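Local coordinates for heavy-metal chelation domain-containing protein (Pyrococcus horikoshii, PDB 3NPG) that is of unknown function but may take part in heavy-metal chelation, and combines a small antiparallel sheet with a Rossmann-like domain, at residues Glu19-Val24 with Gln94-Leu99; Asp25-Phe28 with Thr33-Leu36; Asn60-Pro65 with Ile71-Ser76. All coordinates share one frame; numbering follows the deposited sequence.

Contact 1 of 3, residues Glu19-Val24 with Gln94-Leu99; sequences EDLKLV and QYYIDL
Leu-21 pushes its two methyl groups into the angle between Tyr-95 and Tyr-96, and each branch meets a different ring. Leu-21 CD2 stands over the middle of the Tyr-95 ring, 3.5 Å from the ring centroid and 6° off the normal, a CH-pi contact made squarely over one face. Leu-21 CD1 turns to the neighbouring tyrosine and lies 3.6 Å from Tyr-96 CE2, meeting that ring obliquely. The two aromatic side chains are themselves nearly at right angles: CD2 of Tyr-95 sits above the centre of the Tyr-96 ring, while CD2 of Tyr-96 lies in the plane of the Tyr-95 ring at its edge. Their first torsions differ accordingly, with CG of Tyr-95 anti to its own nitrogen (chi1 -177°) and CG of Tyr-96 anti to its carbonyl carbon (chi1 -65°), which brings both rings round the same leucine from the last turn of helix 79-96. Farther out, the CB of Asp-20 approaches the hydroxyl of Tyr-96 at 4.2 Å. Leu-67 of helix 67-72 also packs on Leu-21. The Tyr-95 phenol is hydrogen-bonded to Glu-41 N, that of Tyr-96 only weakly to Leu-17 O. Putting an alanine in place of Tyr-95 would probably uncover the CD2 methyl of Leu-21 and leave the Glu-41 amide without its phenol partner. No hydrogen bond crosses between 19-24 and 94-99; dispersion and CH-pi attraction hold the loop leading into strand 22-27 against the helix end.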
loop_
_atom_site.group_PDB
_atom_site.type_symbol
_atom_site.label_atom_id
_atom_site.label_comp_id
_atom_site.label_asym_id
_atom_site.label_seq_id
_atom_site.Cartn_x
_atom_site.Cartn_y
_atom_site.Cartn_z
ATOM N N GLU A 19 38.343 7.734 7.546
ATOM C CA GLU A 19 39.578 7.156 8.095
ATOM C C GLU A 19 39.832 7.577 9.546
ATOM O O GLU A 19 40.183 6.733 10.375
ATOM C CB GLU A 19 40.785 7.511 7.209
ATOM N N ASP A 20 39.637 8.875 9.858
ATOM C CA ASP A 20 39.880 9.399 11.207
ATOM C C ASP A 20 38.594 9.487 12.051
ATOM O O ASP A 20 38.607 10.095 13.121
ATOM C CB ASP A 20 40.587 10.768 11.138
ATOM C CG ASP A 20 41.965 10.718 10.491
ATOM O OD1 ASP A 20 42.780 9.849 10.887
ATOM O OD2 ASP A 20 42.250 11.587 9.636
ATOM N N LEU A 21 37.500 8.846 11.589
ATOM C CA LEU A 21 36.220 8.842 12.314
ATOM C C LEU A 21 35.844 7.436 12.781
ATOM O O LEU A 21 36.153 6.453 12.101
ATOM C CB LEU A 21 35.099 9.423 11.443
ATOM C CG LEU A 21 35.171 10.915 11.152
ATOM C CD1 LEU A 21 34.250 11.280 10.035
ATOM C CD2 LEU A 21 34.845 11.733 12.388
ATOM N N LYS A 22 35.163 7.339 13.935
ATOM C CA LYS A 22 34.737 6.059 14.501
ATOM C C LYS A 22 33.233 6.040 14.739
ATOM O O LYS A 22 32.642 7.078 15.049
ATOM C CB LYS A 22 35.483 5.773 15.824
ATOM C CG LYS A 22 36.960 5.453 15.647
ATOM C CD LYS A 22 37.605 5.063 16.964
ATOM N N LEU A 23 32.613 4.853 14.623
ATOM C CA LEU A 23 31.185 4.683 14.879
ATOM C C LEU A 23 30.910 4.676 16.394
ATOM O O LEU A 23 31.545 3.924 17.133
ATOM C CB LEU A 23 30.683 3.370 14.233
ATOM C CG LEU A 23 29.209 3.004 14.479
ATOM C CD1 LEU A 23 28.277 3.973 13.774
ATOM C CD2 LEU A 23 28.922 1.589 14.027
ATOM N N VAL A 24 29.977 5.533 16.852
ATOM C CA VAL A 24 29.591 5.596 18.269
ATOM C C VAL A 24 28.310 4.789 18.493
ATOM O O VAL A 24 28.297 3.861 19.300
ATOM C CB VAL A 24 29.437 7.064 18.757
ATOM C CG1 VAL A 24 28.899 7.113 20.184
ATOM C CG2 VAL A 24 30.756 7.819 18.651
ATOM N N GLN A 94 28.621 15.561 7.824
ATOM C CA GLN A 94 28.254 16.561 8.843
ATOM C C GLN A 94 29.431 16.930 9.758
ATOM O O GLN A 94 29.442 18.017 10.342
ATOM C CB GLN A 94 27.044 16.085 9.666
ATOM C CG GLN A 94 25.745 16.044 8.864
ATOM C CD GLN A 94 25.240 17.422 8.535
ATOM O OE1 GLN A 94 24.687 18.112 9.379
ATOM N NE2 GLN A 94 25.382 17.834 7.285
ATOM N N TYR A 95 30.430 16.039 9.861
ATOM C CA TYR A 95 31.646 16.302 10.621
ATOM C C TYR A 95 32.560 17.265 9.842
ATOM O O TYR A 95 33.168 18.153 10.442
ATOM C CB TYR A 95 32.386 14.978 10.922
ATOM C CG TYR A 95 33.625 15.142 11.780
ATOM C CD1 TYR A 95 33.545 15.114 13.170
ATOM C CD2 TYR A 95 34.886 15.252 11.205
ATOM C CE1 TYR A 95 34.688 15.237 13.965
ATOM C CE2 TYR A 95 36.033 15.380 11.987
ATOM C CZ TYR A 95 35.930 15.376 13.367
ATOM O OH TYR A 95 37.063 15.495 14.136
ATOM N N TYR A 96 32.630 17.104 8.501
ATOM C CA TYR A 96 33.523 17.888 7.651
ATOM C C TYR A 96 32.824 19.027 6.875
ATOM O O TYR A 96 33.501 19.782 6.167
ATOM C CB TYR A 96 34.280 16.966 6.681
ATOM C CG TYR A 96 35.225 16.005 7.365
ATOM C CD1 TYR A 96 36.397 16.456 7.963
ATOM C CD2 TYR A 96 34.990 14.636 7.347
ATOM C CE1 TYR A 96 37.288 15.574 8.567
ATOM C CE2 TYR A 96 35.878 13.743 7.941
ATOM C CZ TYR A 96 37.024 14.218 8.558
ATOM O OH TYR A 96 37.904 13.349 9.150
ATOM N N ILE A 97 31.487 19.162 7.013
ATOM C CA ILE A 97 30.714 20.186 6.281
ATOM C C ILE A 97 31.152 21.632 6.614
ATOM O O ILE A 97 31.257 21.995 7.787
ATOM C CB ILE A 97 29.164 19.974 6.438
ATOM C CG1 ILE A 97 28.364 20.801 5.401
ATOM C CG2 ILE A 97 28.685 20.249 7.877
ATOM C CD1 ILE A 97 28.265 20.179 4.040
ATOM N N ASP A 98 31.439 22.437 5.567
ATOM C CA ASP A 98 31.784 23.847 5.718
ATOM C C ASP A 98 30.624 24.684 5.205
ATOM O O ASP A 98 30.314 24.647 4.010
ATOM C CB ASP A 98 33.087 24.177 4.957
ATOM C CG ASP A 98 33.636 25.583 5.200
ATOM O OD1 ASP A 98 33.122 26.279 6.110
ATOM O OD2 ASP A 98 34.607 25.959 4.526
ATOM N N LEU A 99 29.923 25.369 6.119
ATOM C CA LEU A 99 28.724 26.126 5.776
ATOM C C LEU A 99 28.983 27.643 5.700
ATOM O O LEU A 99 28.071 28.436 5.934
ATOM C CB LEU A 99 27.594 25.805 6.774
ATOM C CG LEU A 99 27.165 24.335 6.834
ATOM C CD1 LEU A 99 26.397 24.041 8.110
ATOM C CD2 LEU A 99 26.356 23.954 5.620
#

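Contact 2 of 3, residues Asp25-Phe28 with Thr33-Leu36; sequences DFSF and TWVL
Asp-25 and Leu-36 form a hydrogen-bonded pair in the antiparallel hairpin of strands 22-27 and 32-38, where the axes of 25-27 and 33-36 approach to 4.7 Å. The Leu-36 N to Asp-25 O bond is 2.8 Å long, whereas its return bond from Asp-25 N is weak. Ser-27 and Trp-34 make the second such pair, bonded both ways, and Phe-26 faces Val-35 between them as a non-hydrogen-bonded pair. The close packing is around the indole. With CG placed between its backbone N and carbonyl carbon (chi1 56°), Trp-34 folds back over strand 25-27: Ser-27 CB lies over one ring face, 3.5 Å from Trp-34 NE1, and Asp-25 OD2 comes to the ring edge, 3.5 Å from Trp-34 CH2, its carboxylate plane 86° from the indole. Past the strand end, Phe-28 CD1 lies 3.3 Å from Thr-33 OG1, which is hydrogen-bonded to Thr-50 OG1. The other face is looser within the pair, Phe-26 CB and Val-35 CG2 being 4.1 Å apart. Asp-25 is the more exposed end; its OD1 takes a weak bond from Phe-26 N and forms a long, weak ion pair with Lys-231 of the second subunit. The hairpin is thus joined through its backbone and the indole, while Ser-27 OG is hydrogen-bonded across the interface to Ser-27 OG of the second subunit.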
loop_
_atom_site.group_PDB
_atom_site.type_symbol
_atom_site.label_atom_id
_atom_site.label_comp_id
_atom_site.label_asym_id
_atom_site.label_seq_id
_atom_site.Cartn_x
_atom_site.Cartn_y
_atom_site.Cartn_z
ATOM N N ASP A 25 27.232 5.149 17.772
ATOM C CA ASP A 25 25.939 4.476 17.865
ATOM C C ASP A 25 25.187 4.607 16.531
ATOM O O ASP A 25 25.565 5.422 15.684
ATOM C CB ASP A 25 25.097 5.072 19.027
ATOM C CG ASP A 25 24.058 4.112 19.611
ATOM O OD1 ASP A 25 24.070 2.917 19.234
ATOM O OD2 ASP A 25 23.268 4.550 20.478
ATOM N N PHE A 26 24.144 3.779 16.331
ATOM C CA PHE A 26 23.324 3.795 15.113
ATOM C C PHE A 26 21.949 3.196 15.400
ATOM O O PHE A 26 21.759 2.564 16.445
ATOM C CB PHE A 26 24.020 3.016 13.976
ATOM C CG PHE A 26 24.206 1.544 14.266
ATOM C CD1 PHE A 26 25.307 1.094 14.984
ATOM C CD2 PHE A 26 23.283 0.608 13.819
ATOM C CE1 PHE A 26 25.464 -0.260 15.277
ATOM C CE2 PHE A 26 23.448 -0.748 14.102
ATOM C CZ PHE A 26 24.537 -1.174 14.831
ATOM N N SER A 27 20.994 3.366 14.461
ATOM C CA SER A 27 19.653 2.798 14.594
ATOM C C SER A 27 18.879 2.906 13.289
ATOM O O SER A 27 18.682 4.010 12.780
ATOM C CB SER A 27 18.879 3.493 15.717
ATOM O OG SER A 27 17.570 2.966 15.853
ATOM N N PHE A 28 18.411 1.758 12.755
ATOM C CA PHE A 28 17.510 1.746 11.609
ATOM C C PHE A 28 16.086 1.962 12.146
ATOM O O PHE A 28 15.402 1.002 12.498
ATOM C CB PHE A 28 17.621 0.407 10.838
ATOM C CG PHE A 28 16.714 0.303 9.629
ATOM C CD1 PHE A 28 17.010 0.985 8.456
ATOM C CD2 PHE A 28 15.594 -0.517 9.648
ATOM C CE1 PHE A 28 16.172 0.892 7.345
ATOM C CE2 PHE A 28 14.761 -0.612 8.537
ATOM C CZ PHE A 28 15.055 0.090 7.392
ATOM N N THR A 33 16.668 6.950 9.998
ATOM C CA THR A 33 17.787 6.105 10.380
ATOM C C THR A 33 18.939 7.045 10.675
ATOM O O THR A 33 19.134 8.018 9.942
ATOM C CB THR A 33 18.135 5.132 9.234
ATOM O OG1 THR A 33 17.047 4.232 9.038
ATOM C CG2 THR A 33 19.413 4.352 9.492
ATOM N N TRP A 34 19.643 6.830 11.784
ATOM C CA TRP A 34 20.728 7.725 12.159
ATOM C C TRP A 34 22.016 7.000 12.471
ATOM O O TRP A 34 21.995 5.841 12.882
ATOM C CB TRP A 34 20.315 8.639 13.322
ATOM C CG TRP A 34 19.850 7.906 14.538
ATOM C CD1 TRP A 34 18.565 7.592 14.866
ATOM C CD2 TRP A 34 20.667 7.430 15.612
ATOM N NE1 TRP A 34 18.529 6.946 16.078
ATOM C CE2 TRP A 34 19.806 6.843 16.566
ATOM C CE3 TRP A 34 22.051 7.439 15.863
ATOM C CZ2 TRP A 34 20.284 6.259 17.742
ATOM C CZ3 TRP A 34 22.519 6.859 17.028
ATOM C CH2 TRP A 34 21.642 6.272 17.948
ATOM N N VAL A 35 23.146 7.684 12.263
ATOM C CA VAL A 35 24.475 7.162 12.567
ATOM C C VAL A 35 25.257 8.235 13.315
ATOM O O VAL A 35 25.410 9.354 12.809
ATOM C CB VAL A 35 25.222 6.687 11.279
ATOM C CG1 VAL A 35 26.708 6.489 11.543
ATOM C CG2 VAL A 35 24.596 5.408 10.716
ATOM N N LEU A 36 25.682 7.926 14.548
ATOM C CA LEU A 36 26.461 8.851 15.366
ATOM C C LEU A 36 27.957 8.519 15.251
ATOM O O LEU A 36 28.348 7.363 15.436
ATOM C CB LEU A 36 25.994 8.778 16.836
ATOM C CG LEU A 36 26.621 9.787 17.807
ATOM C CD1 LEU A 36 26.364 11.224 17.356
ATOM C CD2 LEU A 36 26.101 9.572 19.221
#

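Contact 3 of 3, residues Asn60-Pro65 with Ile71-Ser76; sequences NSIEEP and IDKADS
An Asx turn shapes the loop that precedes helix 67-72: Asn-60 OD1 accepts from Ile-62 N at 3.1 Å, with the N-H pointing fairly straight at it (157°), and within this turn Ser-61 and Ile-62 face Lys-73, at the end of helix 67-72. The lysine chain bends at chi2 (-77°) and again at chi4 (65°), and this doubling back carries its ammonium across to the loop. Along the way the lysine methylenes and the Ile-62 chain run antiparallel alongside each other, with Lys-73 CG 3.8 Å from Ile-62 CD1. The ammonium also has a salt bridge to Glu-69, while Ser-61 OG is bonded to Glu-81 of helix 79-96; the serine hydroxyl therefore links the lysine to a second carboxylate, an arrangement likely to favour the charged amine. Elsewhere in the loop, Glu-63 forms a salt bridge with Lys-229 of the second subunit, and Asn-60 ND2 bonds to the Leu-232 carbonyl of that subunit. Where loop and helix end meet, Lys-73 NZ donates to Ser-61 OG at 2.9 Å and lies 3.4 Å from Ile-62 CG1.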
loop_
_atom_site.group_PDB
_atom_site.type_symbol
_atom_site.label_atom_id
_atom_site.label_comp_id
_atom_site.label_asym_id
_atom_site.label_seq_id
_atom_site.Cartn_x
_atom_site.Cartn_y
_atom_site.Cartn_z
ATOM N N ASN A 60 19.994 -8.192 7.519
ATOM C CA ASN A 60 21.200 -7.369 7.390
ATOM C C ASN A 60 22.458 -8.254 7.405
ATOM O O ASN A 60 22.662 -9.028 8.347
ATOM C CB ASN A 60 21.261 -6.303 8.500
ATOM C CG ASN A 60 22.079 -5.081 8.135
ATOM O OD1 ASN A 60 23.188 -5.175 7.609
ATOM N ND2 ASN A 60 21.559 -3.905 8.445
ATOM N N SER A 61 23.281 -8.162 6.340
ATOM C CA SER A 61 24.505 -8.962 6.213
ATOM C C SER A 61 25.626 -8.467 7.143
ATOM O O SER A 61 26.581 -9.209 7.399
ATOM C CB SER A 61 24.987 -8.980 4.767
ATOM O OG SER A 61 25.247 -7.667 4.299
ATOM N N ILE A 62 25.510 -7.213 7.653
ATOM C CA ILE A 62 26.498 -6.636 8.572
ATOM C C ILE A 62 26.503 -7.391 9.916
ATOM O O ILE A 62 25.483 -7.428 10.613
ATOM C CB ILE A 62 26.281 -5.100 8.753
ATOM C CG1 ILE A 62 26.488 -4.359 7.412
ATOM C CG2 ILE A 62 27.202 -4.537 9.836
ATOM C CD1 ILE A 62 25.823 -2.977 7.329
ATOM N N GLU A 63 27.630 -8.037 10.241
ATOM C CA GLU A 63 27.780 -8.772 11.493
ATOM C C GLU A 63 28.486 -7.907 12.531
ATOM O O GLU A 63 28.002 -7.778 13.657
ATOM C CB GLU A 63 28.544 -10.091 11.267
ATOM C CG GLU A 63 27.829 -11.069 10.340
ATOM C CD GLU A 63 26.468 -11.545 10.819
ATOM O OE1 GLU A 63 26.321 -11.813 12.034
ATOM O OE2 GLU A 63 25.559 -11.687 9.969
ATOM N N GLU A 64 29.618 -7.282 12.142
ATOM C CA GLU A 64 30.358 -6.371 13.019
ATOM C C GLU A 64 30.189 -4.932 12.533
ATOM O O GLU A 64 30.769 -4.544 11.510
ATOM C CB GLU A 64 31.852 -6.755 13.095
ATOM C CG GLU A 64 32.127 -8.013 13.910
ATOM C CD GLU A 64 31.848 -7.904 15.402
ATOM O OE1 GLU A 64 31.933 -6.779 15.949
ATOM O OE2 GLU A 64 31.599 -8.957 16.033
ATOM N N PRO A 65 29.335 -4.133 13.213
ATOM C CA PRO A 65 29.081 -2.770 12.734
ATOM C C PRO A 65 30.276 -1.839 12.894
ATOM O O PRO A 65 30.910 -1.807 13.952
ATOM C CB PRO A 65 27.886 -2.309 13.585
ATOM C CG PRO A 65 27.350 -3.555 14.230
ATOM C CD PRO A 65 28.511 -4.452 14.392
ATOM N N ILE A 71 29.262 2.408 5.263
ATOM C CA ILE A 71 29.442 3.166 4.010
ATOM C C ILE A 71 29.597 2.241 2.793
ATOM O O ILE A 71 29.068 2.548 1.726
ATOM C CB ILE A 71 30.616 4.200 4.124
ATOM C CG1 ILE A 71 30.398 5.159 5.322
ATOM C CG2 ILE A 71 30.786 4.992 2.814
ATOM C CD1 ILE A 71 31.628 5.966 5.722
ATOM N N ASP A 72 30.293 1.101 2.959
ATOM C CA ASP A 72 30.482 0.143 1.864
ATOM C C ASP A 72 29.139 -0.450 1.402
ATOM O O ASP A 72 28.983 -0.774 0.224
ATOM C CB ASP A 72 31.451 -0.976 2.284
ATOM C CG ASP A 72 31.769 -1.956 1.170
ATOM O OD1 ASP A 72 32.125 -1.499 0.062
ATOM O OD2 ASP A 72 31.661 -3.180 1.408
ATOM N N LYS A 73 28.161 -0.548 2.323
ATOM C CA LYS A 73 26.844 -1.121 2.037
ATOM C C LYS A 73 25.822 -0.063 1.554
ATOM O O LYS A 73 24.624 -0.332 1.552
ATOM C CB LYS A 73 26.302 -1.869 3.275
ATOM C CG LYS A 73 27.180 -3.045 3.727
ATOM C CD LYS A 73 27.010 -4.262 2.841
ATOM C CE LYS A 73 27.922 -5.383 3.244
ATOM N NZ LYS A 73 27.583 -5.909 4.589
ATOM N N ALA A 74 26.303 1.122 1.119
ATOM C CA ALA A 74 25.423 2.186 0.628
ATOM C C ALA A 74 24.821 1.839 -0.731
ATOM O O ALA A 74 23.699 2.244 -1.018
ATOM C CB ALA A 74 26.181 3.493 0.540
ATOM N N ASP A 75 25.566 1.092 -1.573
ATOM C CA ASP A 75 25.083 0.697 -2.902
ATOM C C ASP A 75 24.506 -0.738 -2.893
ATOM O O ASP A 75 24.452 -1.396 -3.943
ATOM C CB ASP A 75 26.200 0.846 -3.961
ATOM C CG ASP A 75 27.455 0.034 -3.674
ATOM O OD1 ASP A 75 27.636 -0.394 -2.512
ATOM O OD2 ASP A 75 28.277 -0.131 -4.600
ATOM N N SER A 76 24.035 -1.203 -1.704
ATOM C CA SER A 76 23.471 -2.547 -1.537
ATOM C C SER A 76 22.073 -2.649 -2.147
ATOM O O SER A 76 21.377 -1.646 -2.259
ATOM C CB SER A 76 23.422 -2.918 -0.056
ATOM O OG SER A 76 22.764 -4.157 0.159
#

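All three contacts belong to the N-terminal part of the chain, built on the antiparallel sheet 22-27, 32-38, 43-49 and its helices. Contacts 1 and 2 share strand 22-27, with centres about 14 Å apart; Val-24 N probably bonds to Leu-36 O where they join. The centre of contact 3 lies about 13 Å from that of contact 2 and about 19 Å from that of contact 1, and its Pro-65 touches both Phe-26 and Leu-23. Along the chain contact 2 closes before contact 3 opens, and the long span bridged by contact 1 encloses both, returning helix 79-96 to the loop just ahead of the first strand. Contacts 2 and 3 also meet the second subunit, consistent with this region taking part in the interface.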